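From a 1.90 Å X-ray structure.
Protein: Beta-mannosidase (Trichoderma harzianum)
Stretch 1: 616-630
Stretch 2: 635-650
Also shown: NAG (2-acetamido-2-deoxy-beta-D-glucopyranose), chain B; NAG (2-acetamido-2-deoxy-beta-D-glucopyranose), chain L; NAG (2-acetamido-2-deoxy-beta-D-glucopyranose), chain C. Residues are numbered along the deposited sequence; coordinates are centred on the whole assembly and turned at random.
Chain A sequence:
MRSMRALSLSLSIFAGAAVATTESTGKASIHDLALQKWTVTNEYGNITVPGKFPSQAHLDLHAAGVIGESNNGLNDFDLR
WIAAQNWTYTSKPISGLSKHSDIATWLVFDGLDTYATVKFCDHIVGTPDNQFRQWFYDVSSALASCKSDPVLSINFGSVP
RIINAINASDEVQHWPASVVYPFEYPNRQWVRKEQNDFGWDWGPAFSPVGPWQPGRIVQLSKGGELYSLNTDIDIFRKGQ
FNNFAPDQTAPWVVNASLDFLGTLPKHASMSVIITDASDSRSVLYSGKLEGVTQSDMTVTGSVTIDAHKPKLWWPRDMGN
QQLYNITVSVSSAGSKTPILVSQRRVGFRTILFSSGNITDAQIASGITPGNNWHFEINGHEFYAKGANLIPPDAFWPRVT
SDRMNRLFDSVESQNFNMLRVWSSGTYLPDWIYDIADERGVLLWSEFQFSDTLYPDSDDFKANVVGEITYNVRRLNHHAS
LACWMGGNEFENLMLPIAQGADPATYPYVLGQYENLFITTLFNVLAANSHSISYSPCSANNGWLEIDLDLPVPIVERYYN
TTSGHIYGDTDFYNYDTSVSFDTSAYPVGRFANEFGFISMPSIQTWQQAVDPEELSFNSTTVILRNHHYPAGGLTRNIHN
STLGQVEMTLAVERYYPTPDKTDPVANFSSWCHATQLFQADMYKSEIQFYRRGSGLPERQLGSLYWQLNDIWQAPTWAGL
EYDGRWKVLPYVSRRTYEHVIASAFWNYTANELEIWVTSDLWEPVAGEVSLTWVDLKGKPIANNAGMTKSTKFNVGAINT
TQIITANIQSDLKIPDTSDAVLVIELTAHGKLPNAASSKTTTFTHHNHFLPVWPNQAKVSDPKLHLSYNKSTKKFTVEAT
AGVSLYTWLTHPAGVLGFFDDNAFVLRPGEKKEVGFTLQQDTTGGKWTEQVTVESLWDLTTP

Stretch 1, residues 616-630: SFNSTTVILRNHHYP
Stretch 2, residues 635-650: TRNIHNSTLGQVEMTL

A helix can be held against a neighbouring segment of its own chain by polar side chains that reach across as well as by apolar packing, and residues 616-630 and 635-650 of this beta-mannosidase illustrate the principle. A type I turn from S616 to S619 leads into a short helix, 620-625, capped by S619 (chi1 p), whose OG accepts from V622 N at 3.2 Å. The second helix begins at I638, with N637 OD1 accepting from N640 N at 3.0 Å, and continues beyond L650. The two axes cross almost at right angles (91°), 8.6 Å apart at closest approach, and 933 Å² is buried between the stretches.

Q645 contributes most, 99 Å². Its CA-to-CB bond points sideways, but chi1 m and chi2 m with chi3 104° bring the amide nearer the first stretch, where it both gives and receives: NE2 donates to N618 OD1 (3.2 Å), and OE1 accepts from N626 ND2 (2.9 Å). N626 (chi1 t) also fixes its own loop, OD1 accepting from H628 N at 2.8 Å, while N626 O takes a bond from S641 OG at 2.7 Å. I623 (m, t) sits as a knob among I638, S641, T642 and Q645.

Y629 covers 89 Å². A cis peptide precedes it; the backbone there is extended (-104/152), and Y629 N donates to N640 O at 3.0 Å. With chi1 m, its ring lays CD1 3.6 Å from L643 CB and carries OH to E647 OE2 (2.7 Å). E647 (m, t, chi3 1°) offers its other oxygen to the imidazole of H628 (chi1 t, chi2 54°): H628 NE2 donates weakly to E647 OE1 at 2.8 Å. Glycine suits position 644, since H628 O lies 3.0 Å from G644 CA in a CA-H...O contact and an ideal CB would clash with that oxygen.

F617 (chi1 t, chi2 -88°) covers 78 Å²; its CZ lies 4.0 Å from M648 CB, and C8 of the chain B NAG covers one ring face. That sugar is bonded to N618 ND2, and its N2 donates to T649 OG1 at 3.0 Å, so the glycan too bridges the stretches. N640 ND2 carries the chain L NAG yet still donates to P630 O at 2.9 Å. L624 (m, t) places CD2 3.8 Å from I638 CD1, while a water donates to L624 O (2.7 Å) and S641 OG (2.9 Å).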

ATOM      1  N   SER A 616      -9.353  -2.520   8.158  1.00 35.67           N
ATOM      2  CA  SER A 616     -10.537  -2.739   8.992  1.00 34.57           C
ATOM      3  C   SER A 616     -10.078  -3.120  10.360  1.00 34.34           C
ATOM      4  O   SER A 616      -8.972  -3.616  10.542  1.00 34.85           O
ATOM      5  CB  SER A 616     -11.511  -3.783   8.399  1.00 36.52           C
ATOM      6  OG  SER A 616     -10.915  -5.072   8.424  1.00 38.78           O
ATOM      7  N   PHE A 617     -10.911  -2.874  11.355  1.00 34.79           N
ATOM      8  CA  PHE A 617     -10.462  -2.927  12.745  1.00 35.67           C
ATOM      9  C   PHE A 617      -9.684  -4.218  13.016  1.00 35.55           C
ATOM     10  O   PHE A 617      -8.658  -4.215  13.636  1.00 34.32           O
ATOM     11  CB  PHE A 617     -11.658  -2.762  13.673  1.00 36.54           C
ATOM     12  CG  PHE A 617     -11.302  -2.446  15.111  1.00 37.58           C
ATOM     13  CD1 PHE A 617     -11.070  -3.454  16.016  1.00 38.73           C
ATOM     14  CD2 PHE A 617     -11.250  -1.135  15.564  1.00 38.54           C
ATOM     15  CE1 PHE A 617     -10.781  -3.187  17.380  1.00 38.67           C
ATOM     16  CE2 PHE A 617     -10.961  -0.847  16.904  1.00 39.69           C
ATOM     17  CZ  PHE A 617     -10.691  -1.883  17.819  1.00 39.97           C
ATOM     18  N   ASN A 618     -10.179  -5.322  12.461  1.00 36.72           N
ATOM     19  CA  ASN A 618      -9.699  -6.653  12.822  1.00 37.45           C
ATOM     20  C   ASN A 618      -9.176  -7.394  11.597  1.00 37.19           C
ATOM     21  O   ASN A 618      -9.278  -8.604  11.518  1.00 38.01           O
ATOM     22  CB  ASN A 618     -10.870  -7.430  13.408  1.00 39.05           C
ATOM     23  CG  ASN A 618     -10.955  -7.378  14.914  1.00 39.65           C
ATOM     24  OD1 ASN A 618      -9.952  -7.171  15.653  1.00 38.41           O
ATOM     25  ND2 ASN A 618     -12.147  -7.589  15.392  1.00 40.60           N
ATOM     26  N   SER A 619      -8.652  -6.700  10.598  1.00 37.01           N
ATOM     27  CA  SER A 619      -8.021  -7.423   9.491  1.00 37.66           C
ATOM     28  C   SER A 619      -6.827  -8.187  10.048  1.00 39.21           C
ATOM     29  O   SER A 619      -6.332  -7.888  11.148  1.00 38.94           O
ATOM     30  CB  SER A 619      -7.532  -6.480   8.399  1.00 37.19           C
ATOM     31  OG  SER A 619      -6.548  -5.595   8.912  1.00 35.90           O
ATOM     32  N   THR A 620      -6.383  -9.202   9.308  1.00 40.30           N
ATOM     33  CA  THR A 620      -5.307 -10.031   9.789  1.00 40.06           C
ATOM     34  C   THR A 620      -4.025  -9.198   9.917  1.00 38.82           C
ATOM     35  O   THR A 620      -3.298  -9.338  10.887  1.00 37.55           O
ATOM     36  CB  THR A 620      -5.087 -11.236   8.886  1.00 42.89           C
ATOM     37  OG1 THR A 620      -6.266 -12.033   8.865  1.00 44.77           O
ATOM     38  CG2 THR A 620      -3.918 -12.103   9.393  1.00 43.31           C
ATOM     39  N   THR A 621      -3.747  -8.313   8.949  1.00 37.79           N
ATOM     40  CA  THR A 621      -2.559  -7.494   9.066  1.00 37.06           C
ATOM     41  C   THR A 621      -2.599  -6.488  10.233  1.00 36.07           C
ATOM     42  O   THR A 621      -1.592  -6.280  10.889  1.00 34.42           O
ATOM     43  CB  THR A 621      -2.300  -6.724   7.764  1.00 37.42           C
ATOM     44  OG1 THR A 621      -2.066  -7.668   6.728  1.00 36.20           O
ATOM     45  CG2 THR A 621      -1.104  -5.861   7.937  1.00 36.48           C
ATOM     46  N   VAL A 622      -3.745  -5.868  10.498  1.00 35.93           N
ATOM     47  CA  VAL A 622      -3.846  -4.881  11.575  1.00 37.07           C
ATOM     48  C   VAL A 622      -3.695  -5.598  12.941  1.00 38.04           C
ATOM     49  O   VAL A 622      -3.003  -5.111  13.856  1.00 36.45           O
ATOM     50  CB  VAL A 622      -5.175  -4.094  11.480  1.00 37.48           C
ATOM     51  CG1 VAL A 622      -5.550  -3.439  12.789  1.00 37.72           C
ATOM     52  CG2 VAL A 622      -5.130  -3.062  10.344  1.00 36.76           C
ATOM     53  N   ILE A 623      -4.334  -6.762  13.066  1.00 38.73           N
ATOM     54  CA  ILE A 623      -4.217  -7.561  14.293  1.00 38.82           C
ATOM     55  C   ILE A 623      -2.768  -7.958  14.524  1.00 39.37           C
ATOM     56  O   ILE A 623      -2.239  -7.794  15.643  1.00 39.46           O
ATOM     57  CB  ILE A 623      -5.068  -8.835  14.233  1.00 40.73           C
ATOM     58  CG1 ILE A 623      -6.543  -8.500  14.370  1.00 41.06           C
ATOM     59  CG2 ILE A 623      -4.648  -9.822  15.321  1.00 41.68           C
ATOM     60  CD1 ILE A 623      -7.436  -9.606  13.832  1.00 44.07           C
ATOM     61  N   LEU A 624      -2.108  -8.447  13.468  1.00 37.86           N
ATOM     62  CA  LEU A 624      -0.717  -8.935  13.612  1.00 37.64           C
ATOM     63  C   LEU A 624       0.270  -7.820  13.954  1.00 35.97           C
ATOM     64  O   LEU A 624       1.360  -8.090  14.426  1.00 35.32           O
ATOM     65  CB  LEU A 624      -0.251  -9.730  12.382  1.00 38.02           C
ATOM     66  CG  LEU A 624      -0.832 -11.164  12.328  1.00 39.44           C
ATOM     67  CD1 LEU A 624      -0.457 -11.908  11.053  1.00 40.48           C
ATOM     68  CD2 LEU A 624      -0.392 -11.955  13.558  1.00 39.60           C
ATOM     69  N   ARG A 625      -0.119  -6.571  13.719  1.00 34.62           N
ATOM     70  CA  ARG A 625       0.723  -5.428  14.074  1.00 33.26           C
ATOM     71  C   ARG A 625       0.440  -4.919  15.478  1.00 32.39           C
ATOM     72  O   ARG A 625       1.185  -4.080  16.008  1.00 32.67           O
ATOM     73  CB  ARG A 625       0.562  -4.333  13.052  1.00 33.85           C
ATOM     74  CG  ARG A 625       1.200  -4.686  11.714  1.00 34.85           C
ATOM     75  CD  ARG A 625       0.775  -3.709  10.649  1.00 35.40           C
ATOM     76  NE  ARG A 625       1.475  -2.428  10.820  1.00 35.84           N
ATOM     77  CZ  ARG A 625       2.608  -2.087  10.186  1.00 35.67           C
ATOM     78  NH1 ARG A 625       3.217  -2.914   9.353  1.00 36.76           N
ATOM     79  NH2 ARG A 625       3.184  -0.922  10.440  1.00 35.91           N
ATOM     80  N   ASN A 626      -0.582  -5.441  16.115  1.00 32.42           N
ATOM     81  CA  ASN A 626      -0.833  -5.118  17.523  1.00 32.18           C
ATOM     82  C   ASN A 626       0.021  -6.066  18.353  1.00 33.35           C
ATOM     83  O   ASN A 626      -0.264  -7.289  18.381  1.00 33.30           O
ATOM     84  CB  ASN A 626      -2.291  -5.312  17.877  1.00 32.89           C
ATOM     85  CG  ASN A 626      -2.619  -4.798  19.269  1.00 32.48           C
ATOM     86  OD1 ASN A 626      -1.720  -4.539  20.102  1.00 31.93           O
ATOM     87  ND2 ASN A 626      -3.875  -4.533  19.486  1.00 32.64           N
ATOM     88  N   HIS A 627       1.053  -5.526  19.016  1.00 31.27           N
ATOM     89  CA  HIS A 627       1.895  -6.365  19.825  1.00 32.53           C
ATOM     90  C   HIS A 627       1.509  -6.327  21.274  1.00 32.34           C
ATOM     91  O   HIS A 627       2.263  -6.797  22.110  1.00 33.64           O
ATOM     92  CB  HIS A 627       3.367  -6.055  19.615  1.00 32.65           C
ATOM     93  CG  HIS A 627       3.866  -6.466  18.262  1.00 32.94           C
ATOM     94  ND1 HIS A 627       5.134  -6.188  17.813  1.00 33.77           N
ATOM     95  CD2 HIS A 627       3.264  -7.162  17.270  1.00 34.07           C
ATOM     96  CE1 HIS A 627       5.304  -6.697  16.608  1.00 33.77           C
ATOM     97  NE2 HIS A 627       4.180  -7.283  16.249  1.00 34.59           N
ATOM     98  N   HIS A 628       0.350  -5.766  21.550  1.00 33.51           N
ATOM     99  CA  HIS A 628      -0.273  -5.859  22.880  1.00 34.15           C
ATOM    100  C   HIS A 628      -1.383  -6.893  22.735  1.00 36.45           C
ATOM    101  O   HIS A 628      -2.471  -6.535  22.300  1.00 35.57           O
ATOM    102  CB  HIS A 628      -0.867  -4.502  23.299  1.00 34.08           C
ATOM    103  CG  HIS A 628      -1.468  -4.510  24.681  1.00 34.50           C
ATOM    104  ND1 HIS A 628      -0.760  -4.918  25.793  1.00 35.70           N
ATOM    105  CD2 HIS A 628      -2.678  -4.105  25.135  1.00 34.88           C
ATOM    106  CE1 HIS A 628      -1.525  -4.798  26.875  1.00 35.76           C
ATOM    107  NE2 HIS A 628      -2.696  -4.312  26.501  1.00 35.68           N
ATOM    108  N   TYR A 629      -1.163  -8.171  23.074  1.00 38.19           N
ATOM    109  CA  TYR A 629      -0.041  -8.687  23.830  1.00 40.94           C
ATOM    110  C   TYR A 629       0.963  -9.401  22.935  1.00 41.94           C
ATOM    111  O   TYR A 629       0.589  -9.961  21.921  1.00 41.80           O
ATOM    112  CB  TYR A 629      -0.541  -9.684  24.874  1.00 43.03           C
ATOM    113  CG  TYR A 629      -1.318  -9.017  25.949  1.00 44.69           C
ATOM    114  CD1 TYR A 629      -2.604  -8.573  25.716  1.00 44.95           C
ATOM    115  CD2 TYR A 629      -0.746  -8.778  27.196  1.00 46.32           C
ATOM    116  CE1 TYR A 629      -3.324  -7.925  26.702  1.00 46.90           C
ATOM    117  CE2 TYR A 629      -1.455  -8.134  28.195  1.00 48.19           C
ATOM    118  CZ  TYR A 629      -2.743  -7.703  27.938  1.00 48.51           C
ATOM    119  OH  TYR A 629      -3.450  -7.058  28.903  1.00 48.85           O
ATOM    120  N   PRO A 630       2.239  -9.422  23.341  1.00 41.82           N
ATOM    121  CA  PRO A 630       3.263  -9.898  22.440  1.00 41.40           C
ATOM    122  C   PRO A 630       3.245 -11.451  22.299  1.00 42.09           C
ATOM    123  O   PRO A 630       2.634 -12.181  23.104  1.00 40.22           O
ATOM    124  CB  PRO A 630       4.552  -9.370  23.066  1.00 41.50           C
ATOM    125  CG  PRO A 630       4.257  -9.192  24.501  1.00 41.61           C
ATOM    126  CD  PRO A 630       2.780  -9.060  24.669  1.00 42.34           C
ATOM    127  N   THR A 635       6.220 -17.119  16.816  1.00 43.79           N
ATOM    128  CA  THR A 635       4.998 -17.477  16.090  1.00 45.28           C
ATOM    129  C   THR A 635       4.183 -16.248  15.613  1.00 47.07           C
ATOM    130  O   THR A 635       4.389 -15.130  16.112  1.00 43.90           O
ATOM    131  CB  THR A 635       4.059 -18.348  16.936  1.00 46.43           C
ATOM    132  OG1 THR A 635       3.600 -17.608  18.075  1.00 43.57           O
ATOM    133  CG2 THR A 635       4.773 -19.627  17.382  1.00 46.14           C
ATOM    134  N   ARG A 636       3.273 -16.484  14.664  1.00 47.53           N
ATOM    135  CA  ARG A 636       2.236 -15.503  14.299  1.00 48.87           C
ATOM    136  C   ARG A 636       1.110 -15.669  15.295  1.00 48.39           C
ATOM    137  O   ARG A 636       0.159 -16.411  15.065  1.00 51.16           O
ATOM    138  CB  ARG A 636       1.706 -15.714  12.879  1.00 50.46           C
ATOM    139  CG  ARG A 636       2.726 -15.451  11.788  1.00 53.01           C
ATOM    140  CD  ARG A 636       2.070 -15.328  10.414  1.00 54.28           C
ATOM    141  NE  ARG A 636       3.048 -14.953   9.390  1.00 57.27           N
ATOM    142  CZ  ARG A 636       2.753 -14.403   8.214  1.00 62.02           C
ATOM    143  NH1 ARG A 636       1.496 -14.148   7.865  1.00 63.01           N
ATOM    144  NH2 ARG A 636       3.730 -14.115   7.364  1.00 66.83           N
ATOM    145  N   ASN A 637       1.228 -14.976  16.408  1.00 44.24           N
ATOM    146  CA  ASN A 637       0.347 -15.182  17.530  1.00 43.83           C
ATOM    147  C   ASN A 637      -0.903 -14.269  17.448  1.00 44.23           C
ATOM    148  O   ASN A 637      -0.969 -13.183  18.064  1.00 40.90           O
ATOM    149  CB  ASN A 637       1.154 -14.995  18.797  1.00 41.61           C
ATOM    150  CG  ASN A 637       0.492 -15.599  20.007  1.00 42.45           C
ATOM    151  OD1 ASN A 637      -0.730 -15.709  20.069  1.00 43.81           O
ATOM    152  ND2 ASN A 637       1.305 -16.019  20.975  1.00 43.28           N
ATOM    153  N   ILE A 638      -1.894 -14.734  16.692  1.00 43.90           N
ATOM    154  CA  ILE A 638      -3.170 -14.012  16.503  1.00 44.81           C
ATOM    155  C   ILE A 638      -3.924 -13.932  17.814  1.00 43.07           C
ATOM    156  O   ILE A 638      -4.543 -12.932  18.118  1.00 43.63           O
ATOM    157  CB  ILE A 638      -4.061 -14.687  15.405  1.00 46.95           C
ATOM    158  CG1 ILE A 638      -3.682 -14.172  14.031  1.00 48.93           C
ATOM    159  CG2 ILE A 638      -5.545 -14.340  15.560  1.00 47.63           C
ATOM    160  CD1 ILE A 638      -2.624 -14.993  13.396  1.00 51.49           C
ATOM    161  N   HIS A 639      -3.863 -14.985  18.602  1.00 42.55           N
ATOM    162  CA  HIS A 639      -4.589 -15.017  19.859  1.00 44.74           C
ATOM    163  C   HIS A 639      -4.151 -13.878  20.817  1.00 43.34           C
ATOM    164  O   HIS A 639      -4.973 -13.156  21.355  1.00 42.95           O
ATOM    165  CB  HIS A 639      -4.396 -16.367  20.543  1.00 47.22           C
ATOM    166  CG  HIS A 639      -5.009 -16.447  21.909  1.00 50.08           C
ATOM    167  ND1 HIS A 639      -6.321 -16.836  22.122  1.00 50.78           N
ATOM    168  CD2 HIS A 639      -4.489 -16.168  23.135  1.00 48.37           C
ATOM    169  CE1 HIS A 639      -6.578 -16.804  23.423  1.00 52.43           C
ATOM    170  NE2 HIS A 639      -5.485 -16.396  24.057  1.00 51.68           N
ATOM    171  N   ASN A 640      -2.853 -13.760  21.030  1.00 42.51           N
ATOM    172  CA  ASN A 640      -2.320 -12.753  21.940  1.00 42.77           C
ATOM    173  C   ASN A 640      -2.554 -11.335  21.458  1.00 40.34           C
ATOM    174  O   ASN A 640      -2.866 -10.442  22.262  1.00 39.36           O
ATOM    175  CB  ASN A 640      -0.814 -12.973  22.149  1.00 44.51           C
ATOM    176  CG  ASN A 640      -0.523 -14.169  23.039  1.00 46.55           C
ATOM    177  OD1 ASN A 640      -1.407 -14.958  23.335  1.00 46.77           O
ATOM    178  ND2 ASN A 640       0.732 -14.281  23.485  1.00 49.35           N
ATOM    179  N   SER A 641      -2.382 -11.110  20.157  1.00 37.35           N
ATOM    180  CA  SER A 641      -2.663  -9.820  19.583  1.00 37.47           C
ATOM    181  C   SER A 641      -4.132  -9.435  19.725  1.00 37.05           C
ATOM    182  O   SER A 641      -4.464  -8.260  20.001  1.00 36.00           O
ATOM    183  CB  SER A 641      -2.241  -9.824  18.117  1.00 36.65           C
ATOM    184  OG  SER A 641      -0.824  -9.917  18.075  1.00 35.75           O
ATOM    185  N   THR A 642      -5.012 -10.422  19.532  1.00 37.94           N
ATOM    186  CA  THR A 642      -6.445 -10.222  19.607  1.00 39.72           C
ATOM    187  C   THR A 642      -6.877  -9.722  21.005  1.00 39.68           C
ATOM    188  O   THR A 642      -7.877  -9.018  21.147  1.00 39.48           O
ATOM    189  CB  THR A 642      -7.208 -11.508  19.187  1.00 40.75           C
ATOM    190  OG1 THR A 642      -7.049 -11.682  17.773  1.00 41.30           O
ATOM    191  CG2 THR A 642      -8.705 -11.430  19.492  1.00 41.16           C
ATOM    192  N   LEU A 643      -6.118 -10.078  22.028  1.00 39.78           N
ATOM    193  CA  LEU A 643      -6.466  -9.662  23.392  1.00 40.20           C
ATOM    194  C   LEU A 643      -6.444  -8.128  23.444  1.00 39.93           C
ATOM    195  O   LEU A 643      -7.241  -7.519  24.146  1.00 37.69           O
ATOM    196  CB  LEU A 643      -5.491 -10.227  24.406  1.00 41.05           C
ATOM    197  CG  LEU A 643      -5.574 -11.749  24.551  1.00 43.24           C
ATOM    198  CD1 LEU A 643      -4.314 -12.290  25.187  1.00 43.70           C
ATOM    199  CD2 LEU A 643      -6.814 -12.117  25.385  1.00 45.37           C
ATOM    200  N   GLY A 644      -5.538  -7.519  22.674  1.00 36.95           N
ATOM    201  CA  GLY A 644      -5.446  -6.057  22.691  1.00 37.62           C
ATOM    202  C   GLY A 644      -6.571  -5.451  21.914  1.00 38.04           C
ATOM    203  O   GLY A 644      -7.143  -4.426  22.356  1.00 38.13           O
ATOM    204  N   GLN A 645      -6.795  -5.982  20.697  1.00 37.74           N
ATOM    205  CA  GLN A 645      -7.973  -5.663  19.898  1.00 36.82           C
ATOM    206  C   GLN A 645      -9.260  -5.646  20.738  1.00 37.50           C
ATOM    207  O   GLN A 645     -10.104  -4.730  20.610  1.00 36.48           O
ATOM    208  CB  GLN A 645      -8.141  -6.645  18.749  1.00 37.62           C
ATOM    209  CG  GLN A 645      -6.997  -6.651  17.761  1.00 37.16           C
ATOM    210  CD  GLN A 645      -6.801  -5.305  17.120  1.00 36.54           C
ATOM    211  OE1 GLN A 645      -5.878  -4.560  17.454  1.00 35.28           O
ATOM    212  NE2 GLN A 645      -7.686  -4.971  16.221  1.00 37.43           N
ATOM    213  N   VAL A 646      -9.412  -6.644  21.591  1.00 37.48           N
ATOM    214  CA  VAL A 646     -10.584  -6.763  22.454  1.00 38.31           C
ATOM    215  C   VAL A 646     -10.630  -5.670  23.520  1.00 37.82           C
ATOM    216  O   VAL A 646     -11.692  -5.126  23.795  1.00 40.02           O
ATOM    217  CB  VAL A 646     -10.673  -8.166  23.084  1.00 39.45           C
ATOM    218  CG1 VAL A 646     -11.720  -8.241  24.214  1.00 40.57           C
ATOM    219  CG2 VAL A 646     -11.015  -9.179  22.002  1.00 41.65           C
ATOM    220  N   GLU A 647      -9.497  -5.355  24.127  1.00 37.34           N
ATOM    221  CA  GLU A 647      -9.458  -4.262  25.125  1.00 36.51           C
ATOM    222  C   GLU A 647      -9.965  -2.960  24.521  1.00 35.40           C
ATOM    223  O   GLU A 647     -10.793  -2.253  25.085  1.00 34.18           O
ATOM    224  CB  GLU A 647      -8.066  -4.084  25.711  1.00 38.19           C
ATOM    225  CG  GLU A 647      -7.661  -5.170  26.724  1.00 39.01           C
ATOM    226  CD  GLU A 647      -6.178  -5.101  27.112  1.00 39.68           C
ATOM    227  OE1 GLU A 647      -5.450  -4.202  26.625  1.00 38.79           O
ATOM    228  OE2 GLU A 647      -5.731  -5.936  27.937  1.00 40.99           O
ATOM    229  N   MET A 648      -9.504  -2.616  23.316  1.00 33.26           N
ATOM    230  CA  MET A 648      -9.954  -1.386  22.750  1.00 31.90           C
ATOM    231  C   MET A 648     -11.434  -1.436  22.437  1.00 32.73           C
ATOM    232  O   MET A 648     -12.155  -0.439  22.620  1.00 33.87           O
ATOM    233  CB  MET A 648      -9.120  -1.088  21.461  1.00 30.54           C
ATOM    234  CG  MET A 648      -7.679  -0.790  21.745  1.00 29.29           C
ATOM    235  SD  MET A 648      -6.895  -0.254  20.156  1.00 28.44           S
ATOM    236  CE  MET A 648      -6.848  -1.889  19.519  1.00 28.29           C
ATOM    237  N   THR A 649     -11.921  -2.583  21.971  1.00 35.01           N
ATOM    238  CA  THR A 649     -13.314  -2.730  21.538  1.00 35.99           C
ATOM    239  C   THR A 649     -14.239  -2.586  22.729  1.00 37.07           C
ATOM    240  O   THR A 649     -15.265  -1.907  22.636  1.00 36.34           O
ATOM    241  CB  THR A 649     -13.578  -4.095  20.847  1.00 37.58           C
ATOM    242  OG1 THR A 649     -12.669  -4.280  19.768  1.00 37.13           O
ATOM    243  CG2 THR A 649     -14.997  -4.194  20.263  1.00 38.74           C
ATOM    244  N   LEU A 650     -13.881  -3.207  23.834  1.00 36.53           N
ATOM    245  CA  LEU A 650     -14.705  -3.128  25.028  1.00 38.89           C
ATOM    246  C   LEU A 650     -14.765  -1.703  25.640  1.00 40.88           C
ATOM    247  O   LEU A 650     -15.820  -1.257  26.141  1.00 39.49           O
ATOM    248  CB  LEU A 650     -14.228  -4.116  26.069  1.00 40.24           C
ATOM    249  CG  LEU A 650     -14.419  -5.625  25.845  1.00 42.21           C
ATOM    250  CD1 LEU A 650     -13.881  -6.408  27.032  1.00 43.05           C
ATOM    251  CD2 LEU A 650     -15.884  -5.992  25.591  1.00 44.67           C
TER
HETATM  252  C1  NAG B   1     -12.424  -7.670  16.793  1.00 35.85           C
HETATM  253  C2  NAG B   1     -13.748  -7.119  17.283  1.00 37.49           C
HETATM  254  C3  NAG B   1     -14.097  -7.582  18.698  1.00 38.91           C
HETATM  255  C4  NAG B   1     -13.903  -9.086  18.917  1.00 40.03           C
HETATM  256  C5  NAG B   1     -12.541  -9.434  18.407  1.00 38.56           C
HETATM  257  C6  NAG B   1     -12.230 -10.927  18.544  1.00 42.41           C
HETATM  258  C7  NAG B   1     -14.377  -4.930  16.400  1.00 39.94           C
HETATM  259  C8  NAG B   1     -14.356  -3.435  16.575  1.00 39.38           C
HETATM  260  N2  NAG B   1     -13.744  -5.661  17.300  1.00 38.24           N
HETATM  261  O3  NAG B   1     -15.430  -7.236  18.992  1.00 37.61           O
HETATM  262  O4  NAG B   1     -13.947  -9.434  20.282  1.00 41.06           O
HETATM  263  O5  NAG B   1     -12.403  -9.063  17.050  1.00 37.41           O
HETATM  264  O6  NAG B   1     -13.178 -11.692  17.823  1.00 45.50           O
HETATM  265  O7  NAG B   1     -15.003  -5.415  15.449  1.00 41.78           O
HETATM  266  C1  NAG L1007       1.208 -15.353  24.331  1.00 41.26           C
HETATM  267  C2  NAG L1007       0.423 -15.553  25.596  1.00 40.50           C
HETATM  268  C3  NAG L1007       1.097 -16.622  26.440  1.00 41.32           C
HETATM  269  C4  NAG L1007       1.252 -17.881  25.583  1.00 43.45           C
HETATM  270  C5  NAG L1007       1.971 -17.548  24.272  1.00 45.98           C
HETATM  271  C6  NAG L1007       2.128 -18.748  23.346  1.00 45.02           C
HETATM  272  C7  NAG L1007      -0.752 -13.839  26.919  1.00 43.06           C
HETATM  273  C8  NAG L1007      -0.676 -12.481  27.581  1.00 45.32           C
HETATM  274  N2  NAG L1007       0.336 -14.276  26.283  1.00 42.70           N
HETATM  275  O3  NAG L1007       0.303 -16.833  27.609  1.00 41.69           O
HETATM  276  O4  NAG L1007       1.980 -18.897  26.260  1.00 46.92           O
HETATM  277  O5  NAG L1007       1.227 -16.562  23.587  1.00 43.39           O
HETATM  278  O6  NAG L1007       0.853 -19.277  23.084  1.00 47.91           O
HETATM  279  O7  NAG L1007      -1.805 -14.460  26.986  1.00 44.38           O
HETATM  280  C1  NAG C   2     -15.240  -9.779  20.777  1.00 46.04           C
HETATM  281  C2  NAG C   2     -15.034 -10.672  21.999  1.00 47.48           C
HETATM  282  C3  NAG C   2     -16.324 -10.982  22.713  1.00 50.34           C
HETATM  283  C4  NAG C   2     -17.077  -9.701  23.005  1.00 50.64           C
HETATM  284  C5  NAG C   2     -17.261  -8.924  21.715  1.00 49.43           C
HETATM  285  C6  NAG C   2     -17.952  -7.588  21.989  1.00 48.24           C
HETATM  286  C7  NAG C   2     -13.288 -12.393  22.109  1.00 52.91           C
HETATM  287  C8  NAG C   2     -12.767 -13.667  21.513  1.00 51.88           C
HETATM  288  N2  NAG C   2     -14.415 -11.904  21.571  1.00 50.24           N
HETATM  289  O3  NAG C   2     -16.001 -11.592  23.928  1.00 51.98           O
HETATM  290  O4  NAG C   2     -18.331 -10.004  23.578  1.00 51.76           O
HETATM  291  O5  NAG C   2     -16.004  -8.644  21.122  1.00 50.34           O
HETATM  292  O6  NAG C   2     -17.911  -6.826  20.807  1.00 46.55           O
HETATM  293  O7  NAG C   2     -12.687 -11.878  23.055  1.00 50.49           O
HETATM  294  O   HOH W   1       1.378 -10.075  16.246  1.00 51.42           O
HETATM  295  O   HOH W   2       0.910 -11.707  19.863  1.00 53.39           O